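PDB 3JPZ: lombricine kinase from Urechis caupo, which catalyses the reversible transfer of a phosphoryl group between ATP and the guanidino compound lombricine, as a member of the ATP:guanido phosphotransferase family. Local coordinates for residues A[94-106]-A[234-246]. Residues are numbered along the deposited sequence; the frame is centred on the assembly and turned at random. Where two conformers were deposited one is given.
Sequences PAPDLDASKLVGG and KAVFERFGRGLNA
The ring of Phe237 meets the carbonyl oxygen of Asp97 at its edge and in its plane, with 3.3 Å between CZ and that O; Ala100 CA and Leu103 CD1 approach CD2 obliquely instead. Phe237 gets there because its CG stands anti to the backbone N (chi1 -174°), which sends the ring from helix 233-252 into the bend of residues 97-103. The second ring, Phe240, has Leu244 CD1 of its own helix over one face, displaced toward the rim, while Leu98 CD2 comes to its edge, 4.0 Å from CE2, the two side chains crossing at about a right angle. The Leu98 and Asn245 side chains run past each other in opposite directions, with Leu98 CD1 3.7 Å from Asn245 OD1. Leu98 CB rests 3.8 Å from Gly241 CA; a CB on Gly241 would run into Leu98 O, so its absence lets the loop backbone lie against the helix. Ala100 CB sits 3.6 Å from Glu238 CA. Apolar contacts, with one backbone hydrogen bond from Lys234 N to Gly106 O (3.0 Å, 156° at the hydrogen), thus join the loop to helix 233-252. Salt bridging of Asp97 OD2 to Arg334 NE and a Val104 N–Gln338 OE1 bond also tie it to helix 333-355. Phe237 touches Ile118, a predicted ATP-binding residue, and Phe240 packs on Thr120, both on strand 113-122 of the antiparallel sheet: buried aromatic side chains bridge the loop and the nucleotide-site strand.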
loop_
_atom_site.group_PDB
_atom_site.type_symbol
_atom_site.label_atom_id
_atom_site.label_comp_id
_atom_site.label_asym_id
_atom_site.label_seq_id
_atom_site.Cartn_x
_atom_site.Cartn_y
_atom_site.Cartn_z
ATOM N N PRO A 94 -12.329 -32.439 4.810
ATOM C CA PRO A 94 -13.572 -33.194 4.608
ATOM C C PRO A 94 -14.485 -32.494 3.613
ATOM O O PRO A 94 -14.419 -31.273 3.498
ATOM C CB PRO A 94 -14.206 -33.204 5.998
ATOM C CG PRO A 94 -13.067 -33.010 6.943
ATOM C CD PRO A 94 -12.061 -32.167 6.231
ATOM N N ALA A 95 -15.308 -33.253 2.899
ATOM C CA ALA A 95 -16.265 -32.659 1.984
ATOM C C ALA A 95 -17.051 -31.612 2.749
ATOM O O ALA A 95 -17.173 -31.702 3.967
ATOM C CB ALA A 95 -17.199 -33.707 1.439
ATOM N N PRO A 96 -17.587 -30.610 2.040
ATOM C CA PRO A 96 -18.384 -29.590 2.727
ATOM C C PRO A 96 -19.647 -30.185 3.331
ATOM O O PRO A 96 -20.295 -31.017 2.703
ATOM C CB PRO A 96 -18.751 -28.609 1.609
ATOM C CG PRO A 96 -17.799 -28.894 0.499
ATOM C CD PRO A 96 -17.461 -30.338 0.600
ATOM N N ASP A 97 -19.979 -29.765 4.546
ATOM C CA ASP A 97 -21.209 -30.186 5.200
ATOM C C ASP A 97 -21.980 -28.972 5.718
ATOM O O ASP A 97 -21.690 -28.445 6.790
ATOM C CB ASP A 97 -20.896 -31.134 6.352
ATOM C CG ASP A 97 -22.141 -31.783 6.925
ATOM O OD1 ASP A 97 -23.249 -31.476 6.444
ATOM O OD2 ASP A 97 -22.017 -32.604 7.854
ATOM N N LEU A 98 -22.956 -28.529 4.938
ATOM C CA LEU A 98 -23.805 -27.409 5.315
ATOM C C LEU A 98 -25.173 -27.897 5.781
ATOM O O LEU A 98 -26.180 -27.217 5.586
ATOM C CB LEU A 98 -23.992 -26.471 4.116
ATOM C CG LEU A 98 -22.704 -25.970 3.479
ATOM C CD1 LEU A 98 -22.975 -25.119 2.219
ATOM C CD2 LEU A 98 -21.903 -25.185 4.514
ATOM N N ASP A 99 -25.212 -29.078 6.392
ATOM C CA ASP A 99 -26.484 -29.695 6.743
ATOM C C ASP A 99 -26.849 -29.396 8.192
ATOM O O ASP A 99 -26.481 -30.133 9.113
ATOM C CB ASP A 99 -26.448 -31.202 6.489
ATOM C CG ASP A 99 -27.814 -31.840 6.610
ATOM O OD1 ASP A 99 -28.757 -31.140 7.038
ATOM O OD2 ASP A 99 -27.944 -33.037 6.280
ATOM N N ALA A 100 -27.583 -28.302 8.370
ATOM C CA ALA A 100 -28.022 -27.848 9.680
ATOM C C ALA A 100 -28.813 -28.906 10.437
ATOM O O ALA A 100 -28.677 -29.024 11.651
ATOM C CB ALA A 100 -28.851 -26.586 9.533
ATOM N N SER A 101 -29.642 -29.668 9.729
ATOM C CA SER A 101 -30.451 -30.708 10.371
ATOM C C SER A 101 -29.589 -31.730 11.120
ATOM O O SER A 101 -30.074 -32.420 12.017
ATOM C CB SER A 101 -31.340 -31.419 9.342
ATOM O OG SER A 101 -30.614 -32.364 8.573
ATOM N N LYS A 102 -28.313 -31.820 10.752
ATOM C CA LYS A 102 -27.384 -32.758 11.390
ATOM C C LYS A 102 -26.910 -32.260 12.757
ATOM O O LYS A 102 -26.202 -32.966 13.476
ATOM C CB LYS A 102 -26.163 -33.011 10.494
ATOM C CG LYS A 102 -26.455 -33.821 9.241
ATOM C CD LYS A 102 -25.257 -33.858 8.296
ATOM C CE LYS A 102 -24.213 -34.889 8.721
ATOM N NZ LYS A 102 -23.262 -35.220 7.617
ATOM N N LEU A 103 -27.311 -31.049 13.118
ATOM C CA LEU A 103 -26.820 -30.418 14.334
ATOM C C LEU A 103 -27.535 -30.921 15.574
ATOM O O LEU A 103 -28.706 -31.287 15.531
ATOM C CB LEU A 103 -26.980 -28.900 14.248
ATOM C CG LEU A 103 -26.022 -28.174 13.314
ATOM C CD1 LEU A 103 -26.320 -26.685 13.316
ATOM C CD2 LEU A 103 -24.584 -28.430 13.724
ATOM N N VAL A 104 -26.815 -30.910 16.686
ATOM C CA VAL A 104 -27.357 -31.350 17.961
ATOM C C VAL A 104 -27.305 -30.199 18.948
ATOM O O VAL A 104 -26.226 -29.686 19.242
ATOM C CB VAL A 104 -26.550 -32.537 18.523
ATOM C CG1 VAL A 104 -27.083 -32.958 19.894
ATOM C CG2 VAL A 104 -26.585 -33.702 17.543
ATOM N N GLY A 105 -28.471 -29.779 19.440
ATOM C CA GLY A 105 -28.552 -28.768 20.484
ATOM C C GLY A 105 -28.205 -27.352 20.050
ATOM O O GLY A 105 -27.738 -26.543 20.854
ATOM N N GLY A 106 -28.460 -27.036 18.786
ATOM C CA GLY A 106 -28.077 -25.742 18.242
ATOM C C GLY A 106 -28.939 -24.559 18.651
ATOM O O GLY A 106 -29.036 -23.588 17.907
ATOM N N LYS A 234 -28.511 -23.038 15.042
ATOM C CA LYS A 234 -28.927 -24.028 14.064
ATOM C C LYS A 234 -29.696 -23.333 12.949
ATOM O O LYS A 234 -29.511 -23.634 11.783
ATOM C CB LYS A 234 -29.786 -25.116 14.717
ATOM C CG LYS A 234 -30.511 -26.019 13.721
ATOM C CD LYS A 234 -31.180 -27.204 14.420
ATOM C CE LYS A 234 -32.019 -28.032 13.449
ATOM N NZ LYS A 234 -32.551 -29.271 14.083
ATOM N N ALA A 235 -30.563 -22.401 13.326
ATOM C CA ALA A 235 -31.299 -21.608 12.360
ATOM C C ALA A 235 -30.321 -20.771 11.543
ATOM O O ALA A 235 -30.497 -20.600 10.343
ATOM C CB ALA A 235 -32.305 -20.719 13.069
ATOM N N VAL A 236 -29.281 -20.266 12.200
ATOM C CA VAL A 236 -28.283 -19.430 11.543
ATOM C C VAL A 236 -27.494 -20.219 10.513
ATOM O O VAL A 236 -27.165 -19.711 9.437
ATOM C CB VAL A 236 -27.283 -18.836 12.562
ATOM C CG1 VAL A 236 -26.134 -18.154 11.829
ATOM C CG2 VAL A 236 -27.983 -17.861 13.473
ATOM N N PHE A 237 -27.192 -21.465 10.854
ATOM C CA PHE A 237 -26.461 -22.350 9.968
ATOM C C PHE A 237 -27.374 -22.769 8.816
ATOM O O PHE A 237 -26.924 -22.925 7.684
ATOM C CB PHE A 237 -25.980 -23.579 10.744
ATOM C CG PHE A 237 -25.076 -24.493 9.954
ATOM C CD1 PHE A 237 -23.976 -23.995 9.283
ATOM C CD2 PHE A 237 -25.319 -25.857 9.914
ATOM C CE1 PHE A 237 -23.141 -24.839 8.573
ATOM C CE2 PHE A 237 -24.491 -26.706 9.207
ATOM C CZ PHE A 237 -23.399 -26.197 8.537
ATOM N N GLU A 238 -28.658 -22.951 9.115
ATOM C CA GLU A 238 -29.616 -23.422 8.115
ATOM C C GLU A 238 -29.728 -22.418 6.987
ATOM O O GLU A 238 -29.767 -22.784 5.814
ATOM C CB GLU A 238 -31.000 -23.631 8.740
ATOM C CG GLU A 238 -32.011 -24.306 7.800
ATOM C CD GLU A 238 -32.585 -23.376 6.728
ATOM O OE1 GLU A 238 -32.679 -22.144 6.959
ATOM O OE2 GLU A 238 -32.966 -23.894 5.652
ATOM N N ARG A 239 -29.810 -21.149 7.361
ATOM C CA ARG A 239 -29.887 -20.059 6.401
ATOM C C ARG A 239 -28.549 -19.933 5.693
ATOM O O ARG A 239 -28.481 -19.722 4.495
ATOM C CB ARG A 239 -30.244 -18.756 7.124
ATOM C CG ARG A 239 -30.070 -17.491 6.297
ATOM C CD ARG A 239 -30.701 -16.289 6.994
ATOM N NE ARG A 239 -32.149 -16.434 7.113
ATOM C CZ ARG A 239 -32.793 -16.690 8.248
ATOM N NH1 ARG A 239 -32.122 -16.820 9.388
ATOM N NH2 ARG A 239 -34.114 -16.806 8.243
ATOM N N PHE A 240 -27.483 -20.072 6.465
ATOM C CA PHE A 240 -26.128 -20.017 5.955
ATOM C C PHE A 240 -25.937 -20.949 4.753
ATOM O O PHE A 240 -25.550 -20.518 3.671
ATOM C CB PHE A 240 -25.195 -20.408 7.101
ATOM C CG PHE A 240 -23.745 -20.396 6.757
ATOM C CD1 PHE A 240 -23.025 -19.208 6.756
ATOM C CD2 PHE A 240 -23.081 -21.582 6.489
ATOM C CE1 PHE A 240 -21.668 -19.204 6.465
ATOM C CE2 PHE A 240 -21.735 -21.581 6.201
ATOM C CZ PHE A 240 -21.025 -20.384 6.186
ATOM N N GLY A 241 -26.215 -22.232 4.953
ATOM C CA GLY A 241 -26.033 -23.225 3.911
ATOM C C GLY A 241 -27.062 -23.090 2.805
ATOM O O GLY A 241 -26.765 -23.313 1.638
ATOM N N ARG A 242 -28.283 -22.736 3.179
ATOM C CA ARG A 242 -29.337 -22.522 2.201
ATOM C C ARG A 242 -28.943 -21.383 1.264
ATOM O O ARG A 242 -29.093 -21.481 0.048
ATOM C CB ARG A 242 -30.653 -22.201 2.909
ATOM C CG ARG A 242 -31.792 -21.849 1.967
ATOM C CD ARG A 242 -33.142 -22.094 2.627
ATOM N NE ARG A 242 -33.255 -21.417 3.916
ATOM C CZ ARG A 242 -33.499 -20.120 4.059
ATOM N NH1 ARG A 242 -33.644 -19.353 2.988
ATOM N NH2 ARG A 242 -33.590 -19.588 5.270
ATOM N N GLY A 243 -28.420 -20.309 1.841
ATOM C CA GLY A 243 -28.002 -19.154 1.071
ATOM C C GLY A 243 -26.809 -19.456 0.180
ATOM O O GLY A 243 -26.768 -19.053 -0.981
ATOM N N LEU A 244 -25.832 -20.173 0.718
ATOM C CA LEU A 244 -24.620 -20.440 -0.030
ATOM C C LEU A 244 -24.954 -21.264 -1.263
ATOM O O LEU A 244 -24.559 -20.916 -2.374
ATOM C CB LEU A 244 -23.604 -21.170 0.839
ATOM C CG LEU A 244 -22.749 -20.268 1.736
ATOM C CD1 LEU A 244 -22.061 -21.088 2.813
ATOM C CD2 LEU A 244 -21.731 -19.486 0.917
ATOM N N ASN A 245 -25.704 -22.345 -1.053
ATOM C CA ASN A 245 -26.091 -23.245 -2.138
ATOM C C ASN A 245 -26.956 -22.536 -3.172
ATOM O O ASN A 245 -26.860 -22.806 -4.369
ATOM C CB ASN A 245 -26.841 -24.461 -1.581
ATOM C CG ASN A 245 -25.924 -25.445 -0.857
ATOM O OD1 ASN A 245 -24.712 -25.446 -1.050
ATOM N ND2 ASN A 245 -26.512 -26.297 -0.026
ATOM N N ALA A 246 -27.802 -21.631 -2.699
ATOM C CA ALA A 246 -28.741 -20.933 -3.562
ATOM C C ALA A 246 -28.007 -19.938 -4.457
ATOM O O ALA A 246 -28.305 -19.797 -5.641
ATOM C CB ALA A 246 -29.789 -20.225 -2.722
#